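Local coordinates for protein aspartate aminotransferase, mitochondrial (Trypanosoma brucei brucei, PDB 4W5K) that probably catalyses the reversible, pyridoxal-phosphate-dependent transfer of an amino group from aspartate to 2-oxoglutarate, working as a homodimer, at residues 36-39 with 45-48; 72-77 with 296-301; 294-297 with 302-305. The protein carries 1 engineered substitution. All blocks are in the same frame, centred on the assembly; numbering follows the deposited sequence.

Contact 1: 36-39 with 45-48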
# COMPACT_ATOMS: atom_id res chain seq x y z
N GLY A 36 16.19 11.48 -3.92
CA GLY A 36 16.15 10.29 -3.10
C GLY A 36 16.27 9.00 -3.90
O GLY A 36 16.18 7.92 -3.33
N VAL A 37 16.49 9.12 -5.21
CA VAL A 37 16.47 7.95 -6.09
C VAL A 37 17.72 7.89 -6.98
O VAL A 37 18.42 8.89 -7.19
CB VAL A 37 15.21 7.93 -7.00
CG1 VAL A 37 13.96 7.62 -6.17
CG2 VAL A 37 15.03 9.24 -7.72
N TYR A 38 18.01 6.70 -7.52
CA TYR A 38 19.16 6.56 -8.41
C TYR A 38 18.95 7.31 -9.73
O TYR A 38 17.81 7.42 -10.24
CB TYR A 38 19.46 5.07 -8.69
CG TYR A 38 20.71 4.87 -9.55
CD1 TYR A 38 21.99 5.04 -8.99
CD2 TYR A 38 20.62 4.53 -10.89
CE1 TYR A 38 23.14 4.88 -9.77
CE2 TYR A 38 21.77 4.35 -11.68
CZ TYR A 38 23.02 4.53 -11.10
OH TYR A 38 24.15 4.38 -11.89
N ARG A 39 20.05 7.78 -10.30
CA ARG A 39 20.10 8.36 -11.65
C ARG A 39 21.35 7.80 -12.35
O ARG A 39 22.34 7.51 -11.69
CB ARG A 39 20.19 9.89 -11.59
CG ARG A 39 18.96 10.56 -11.04
CD ARG A 39 17.88 10.49 -12.08
NE ARG A 39 16.66 11.20 -11.74
CZ ARG A 39 15.56 10.62 -11.26
NH1 ARG A 39 15.53 9.31 -11.03
NH2 ARG A 39 14.48 11.35 -11.03
N PRO A 45 16.32 8.83 -14.90
CA PRO A 45 15.87 7.64 -14.17
C PRO A 45 16.30 6.38 -14.90
O PRO A 45 16.40 6.37 -16.13
CB PRO A 45 14.34 7.78 -14.16
CG PRO A 45 14.05 9.20 -14.48
CD PRO A 45 15.21 9.68 -15.34
N PHE A 46 16.56 5.32 -14.16
CA PHE A 46 17.18 4.14 -14.74
C PHE A 46 16.31 2.93 -14.52
O PHE A 46 16.16 2.43 -13.41
CB PHE A 46 18.58 3.93 -14.14
CG PHE A 46 19.23 2.63 -14.53
CD1 PHE A 46 19.43 2.31 -15.87
CD2 PHE A 46 19.69 1.75 -13.56
CE1 PHE A 46 20.05 1.12 -16.24
CE2 PHE A 46 20.31 0.55 -13.91
CZ PHE A 46 20.48 0.24 -15.26
N VAL A 47 15.67 2.48 -15.60
CA VAL A 47 14.87 1.25 -15.56
C VAL A 47 15.79 0.10 -15.96
O VAL A 47 16.37 0.13 -17.04
CB VAL A 47 13.66 1.31 -16.52
CG1 VAL A 47 12.88 -0.00 -16.46
CG2 VAL A 47 12.75 2.47 -16.17
N LEU A 48 15.95 -0.88 -15.08
CA LEU A 48 16.88 -1.98 -15.31
C LEU A 48 16.46 -2.85 -16.49
O LEU A 48 15.27 -3.11 -16.70
CB LEU A 48 17.01 -2.84 -14.05
CG LEU A 48 17.93 -2.31 -12.93
CD1 LEU A 48 17.37 -1.04 -12.27
CD2 LEU A 48 18.15 -3.38 -11.88
O HOH W 1 16.12 5.61 -11.26

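Contact 2: 72-77 with 296-301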
# COMPACT_ATOMS: atom_id res chain seq x y z
N VAL A 72 7.41 -13.97 -2.09
CA VAL A 72 7.84 -13.99 -0.69
C VAL A 72 8.96 -15.03 -0.49
O VAL A 72 9.94 -14.76 0.20
CB VAL A 72 6.66 -14.28 0.26
CG1 VAL A 72 7.16 -14.43 1.71
CG2 VAL A 72 5.62 -13.15 0.17
N GLU A 73 8.80 -16.20 -1.10
CA GLU A 73 9.82 -17.24 -1.04
C GLU A 73 11.17 -16.76 -1.60
O GLU A 73 12.22 -16.98 -0.97
CB GLU A 73 9.35 -18.46 -1.82
CG GLU A 73 10.29 -19.64 -1.80
CD GLU A 73 9.66 -20.88 -2.39
OE1 GLU A 73 10.41 -21.77 -2.83
OE2 GLU A 73 8.41 -20.95 -2.41
N GLU A 74 11.14 -16.10 -2.76
CA GLU A 74 12.38 -15.58 -3.35
C GLU A 74 12.98 -14.44 -2.51
O GLU A 74 14.21 -14.35 -2.38
CB GLU A 74 12.15 -15.09 -4.79
CG GLU A 74 11.82 -16.20 -5.80
CD GLU A 74 12.79 -17.37 -5.77
OE1 GLU A 74 14.01 -17.14 -5.93
OE2 GLU A 74 12.31 -18.52 -5.60
N ALA A 75 12.14 -13.59 -1.94
CA ALA A 75 12.62 -12.52 -1.05
C ALA A 75 13.35 -13.10 0.15
O ALA A 75 14.44 -12.63 0.51
CB ALA A 75 11.48 -11.64 -0.59
N GLN A 76 12.76 -14.11 0.78
CA GLN A 76 13.43 -14.83 1.87
C GLN A 76 14.80 -15.35 1.47
O GLN A 76 15.79 -15.18 2.21
CB GLN A 76 12.59 -16.01 2.34
CG GLN A 76 11.29 -15.64 3.00
CD GLN A 76 10.49 -16.89 3.34
OE1 GLN A 76 10.42 -17.82 2.54
NE2 GLN A 76 9.96 -16.94 4.56
N LYS A 77 14.85 -16.05 0.35
CA LYS A 77 16.10 -16.68 -0.09
C LYS A 77 17.18 -15.65 -0.43
O LYS A 77 18.38 -15.88 -0.17
CB LYS A 77 15.84 -17.60 -1.29
CG LYS A 77 15.07 -18.87 -0.91
CD LYS A 77 15.00 -19.88 -2.05
CE LYS A 77 14.30 -19.32 -3.27
NZ LYS A 77 14.03 -20.37 -4.30
N ILE A 296 12.39 -12.32 -12.05
CA ILE A 296 13.83 -12.18 -12.21
C ILE A 296 14.56 -13.22 -11.38
O ILE A 296 15.45 -13.89 -11.88
CB ILE A 296 14.30 -10.77 -11.84
CG1 ILE A 296 13.85 -9.77 -12.91
CG2 ILE A 296 15.82 -10.75 -11.69
CD1 ILE A 296 14.00 -8.29 -12.51
N LEU A 297 14.16 -13.39 -10.12
CA LEU A 297 14.92 -14.25 -9.21
C LEU A 297 14.74 -15.73 -9.52
O LEU A 297 15.60 -16.55 -9.18
CB LEU A 297 14.54 -13.96 -7.76
CG LEU A 297 15.02 -12.59 -7.26
CD1 LEU A 297 14.49 -12.33 -5.84
CD2 LEU A 297 16.57 -12.46 -7.36
N LYS A 298 13.66 -16.09 -10.21
CA LYS A 298 13.49 -17.50 -10.62
C LYS A 298 14.12 -17.84 -11.97
O LYS A 298 14.09 -18.99 -12.41
CB LYS A 298 12.00 -17.87 -10.63
CG LYS A 298 11.43 -17.97 -9.21
CD LYS A 298 9.93 -18.21 -9.18
CE LYS A 298 9.60 -19.39 -8.27
NZ LYS A 298 10.01 -19.19 -6.84
N ASP A 299 14.71 -16.85 -12.64
CA ASP A 299 15.29 -17.08 -13.94
C ASP A 299 16.80 -16.84 -13.89
O ASP A 299 17.22 -15.72 -13.66
CB ASP A 299 14.65 -16.17 -14.98
CG ASP A 299 15.13 -16.46 -16.40
OD1 ASP A 299 14.49 -17.27 -17.09
OD2 ASP A 299 16.16 -15.89 -16.82
N PRO A 300 17.61 -17.89 -14.11
CA PRO A 300 19.08 -17.75 -14.03
C PRO A 300 19.63 -16.63 -14.92
O PRO A 300 20.49 -15.88 -14.47
CB PRO A 300 19.60 -19.12 -14.50
CG PRO A 300 18.47 -20.07 -14.23
CD PRO A 300 17.20 -19.27 -14.42
N GLN A 301 19.15 -16.53 -16.15
CA GLN A 301 19.63 -15.47 -17.04
C GLN A 301 19.29 -14.07 -16.53
O GLN A 301 20.13 -13.17 -16.57
CB GLN A 301 19.06 -15.66 -18.45
CG GLN A 301 19.75 -16.75 -19.24
CD GLN A 301 19.10 -16.98 -20.59
OE1 GLN A 301 17.91 -17.29 -20.67
NE2 GLN A 301 19.87 -16.82 -21.66
O HOH W 2 15.43 -18.86 -6.90

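Contact 3: 294-297 with 302-305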
# COMPACT_ATOMS: atom_id res chain seq x y z
N SER A 294 9.85 -11.66 -8.59
CA SER A 294 9.73 -13.12 -8.63
C SER A 294 10.21 -13.69 -9.97
O SER A 294 10.91 -14.73 -10.02
CB SER A 294 8.27 -13.52 -8.34
OG SER A 294 8.10 -14.92 -8.46
N SER A 295 9.87 -13.00 -11.06
CA SER A 295 10.26 -13.41 -12.40
C SER A 295 11.77 -13.38 -12.56
O SER A 295 12.37 -14.29 -13.13
CB SER A 295 9.61 -12.49 -13.42
OG SER A 295 10.11 -12.72 -14.72
N ILE A 296 12.39 -12.32 -12.05
CA ILE A 296 13.83 -12.18 -12.21
C ILE A 296 14.56 -13.22 -11.38
O ILE A 296 15.45 -13.89 -11.88
CB ILE A 296 14.30 -10.77 -11.84
CG1 ILE A 296 13.85 -9.77 -12.91
CG2 ILE A 296 15.82 -10.75 -11.69
CD1 ILE A 296 14.00 -8.29 -12.51
N LEU A 297 14.16 -13.39 -10.12
CA LEU A 297 14.92 -14.25 -9.21
C LEU A 297 14.74 -15.73 -9.52
O LEU A 297 15.60 -16.55 -9.18
CB LEU A 297 14.54 -13.96 -7.76
CG LEU A 297 15.02 -12.59 -7.26
CD1 LEU A 297 14.49 -12.33 -5.84
CD2 LEU A 297 16.57 -12.46 -7.36
N LEU A 302 18.06 -13.89 -16.05
CA LEU A 302 17.64 -12.57 -15.58
C LEU A 302 18.38 -12.24 -14.29
O LEU A 302 18.72 -11.08 -14.04
CB LEU A 302 16.12 -12.52 -15.36
CG LEU A 302 15.27 -12.52 -16.63
CD1 LEU A 302 13.79 -12.45 -16.27
CD2 LEU A 302 15.66 -11.38 -17.55
N THR A 303 18.62 -13.27 -13.48
CA THR A 303 19.30 -13.10 -12.19
C THR A 303 20.74 -12.66 -12.44
O THR A 303 21.25 -11.74 -11.80
CB THR A 303 19.25 -14.40 -11.36
OG1 THR A 303 17.91 -14.61 -10.87
CG2 THR A 303 20.19 -14.32 -10.18
N ALA A 304 21.39 -13.31 -13.40
CA ALA A 304 22.74 -12.94 -13.78
C ALA A 304 22.79 -11.49 -14.29
O ALA A 304 23.71 -10.74 -13.97
CB ALA A 304 23.28 -13.90 -14.85
N LEU A 305 21.80 -11.11 -15.10
CA LEU A 305 21.72 -9.77 -15.65
C LEU A 305 21.54 -8.75 -14.54
O LEU A 305 22.24 -7.73 -14.49
CB LEU A 305 20.58 -9.66 -16.66
CG LEU A 305 20.37 -8.27 -17.27
CD1 LEU A 305 21.67 -7.71 -17.86
CD2 LEU A 305 19.27 -8.31 -18.32

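Contact 1: 36-39 with 45-48
Pro45 lies against one face of the Arg39 guanidinium, with Pro45 CG 3.8 Å from Arg39 CZ and offset toward the rim of the planar group. Its CA and CB lie beside NH1 of the same arginine, Pro45 CA standing 3.6 Å from Arg39 NH1. A bend at chi2 (-74°) turns the arginine chain toward Pro45, although its CB starts away from it. There NH1 donates to the backbone oxygen of the preceding residue, Tyr38 O, at 3.1 Å and a bent N-H...O angle of 142°, while NH2 forms a salt bridge with Asp61 of the second subunit. Phe46 comes next and is joined to the other segment through its backbone as well as its ring: one water donates to Tyr38 O at 2.7 Å and accepts from Phe46 N at 2.9 Å, bridging two chain portions that share no direct hydrogen bond. Phe46 points toward segment 36-39 at its CB, and that CB meets the Tyr38 ring at the edge, in plane. Phe46 CD2 reaches Tyr38 CE2 at 3.8 Å, with the ring planes inclined by 65°. The whole contact belongs to the irregular loop between strand 31-32 and helix 49-52. Helix 300-331 lies alongside, where Met313 packs on the side chains of both Tyr38 and Phe46 and Arg316 bonds Tyr38 OH, while Pro45 packs on Asn59 of the second subunit.

Contact 2: 72-77 with 296-301
Glu74, Leu297 and Lys298 carry this meeting of helix 69-80 with helix 287-297 and the residues after it, and the carboxylate of Glu74 is its centre. Glu74 points toward the other segment at its CB, and the bend of its chain at chi2 (-50°) turns the carboxylate to where two lysines meet it. Lys298 NZ donates to Glu74 OE2 at 2.7 Å from above the carboxylate plane. One turn along the helix from the glutamate, Lys77 NZ reaches the same Glu74 OE2 at 2.8 Å on the syn side, from the opposite face. Two salt bridges thus converge on one oxygen, an arrangement that would favour the ionised acid. A water donates to Leu297 O at 3.3 Å; it also lies beside Glu74 OE1, but so close that this second bond is doubtful. Kinks at chi3 and chi4 carry the Lys298 ammonium to the acid, and its aliphatic part also packs there, Lys298 CG lying 3.7 Å from Glu74 CD. Leu297 supplies the apolar side: its CD1 rests 3.8 Å from Glu74 CB as the two side chains run past each other in opposite directions. Beyond the charged network, Leu297 also packs on Trp306 of helix 300-331. On the flank of helix 69-80 facing the large mixed sheet, Ala75 touches Ala256 and Gln76 touches His258, both of strand 255-260.

Contact 3: 294-297 with 302-305
A tight helix-to-helix turn brings residues of helix 287-297 against the first turns of helix 300-331, and Ile296 and Leu302 meet across it. Ile296 CG2 lies 3.7 Å from Leu302 O and 4.1 Å from Leu302 CB, so this methyl packs on backbone and side chain alike. Leu302 points toward the earlier helix at its CB, and its CD1 extends to Ser295, 3.9 Å from Ser295 O and 4.0 Å from Ser295 OG. That hydroxyl has its polar partner elsewhere, at Thr55 N. On the Thr303 side the contact is polar: Thr303 OG1 comes within 2.8 Å of Ile296 O, a hydrogen-bond distance, but its single proton also has Asp299 O within reach, so the donation is not settled. With OG1 anti to the carbonyl carbon (chi1 -72°), the hydroxyl is set near the carbonyl oxygens of Ile296 and Asp299 and also 3.4 Å from Leu297 CA. Asp299, at the N-cap position of the second helix, accepts from Leu302 N through OD2. Around the turn, Ile296 packs on Cys50 and Val51 of helix 49-52 and on Trp306 of helix 300-331, while Ser294 touches Phe71 of helix 69-80.

Overall arrangement
Contacts 2 and 3 are neighbours, their centres about 7 Å apart; they share Ile296 and Leu297 and both use helices 287-297 and 300-331. Contact 3 joins residues close in sequence near the surface, with aliphatic packing and a threonine hydroxyl, whereas contact 2 ties in a helix far away in sequence through charge, around a buried glutamate. Contacts 1 and 2 are both partly buried, but contact 1 has no regular secondary structure; its centre is about 22 Å from that of contact 2. It relies on aromatic packing, a guanidinium over a proline and a bridging water, and is the one that meets the second subunit. Helix 300-331 contributes residues to contacts 2 and 3 and packs against contact 1.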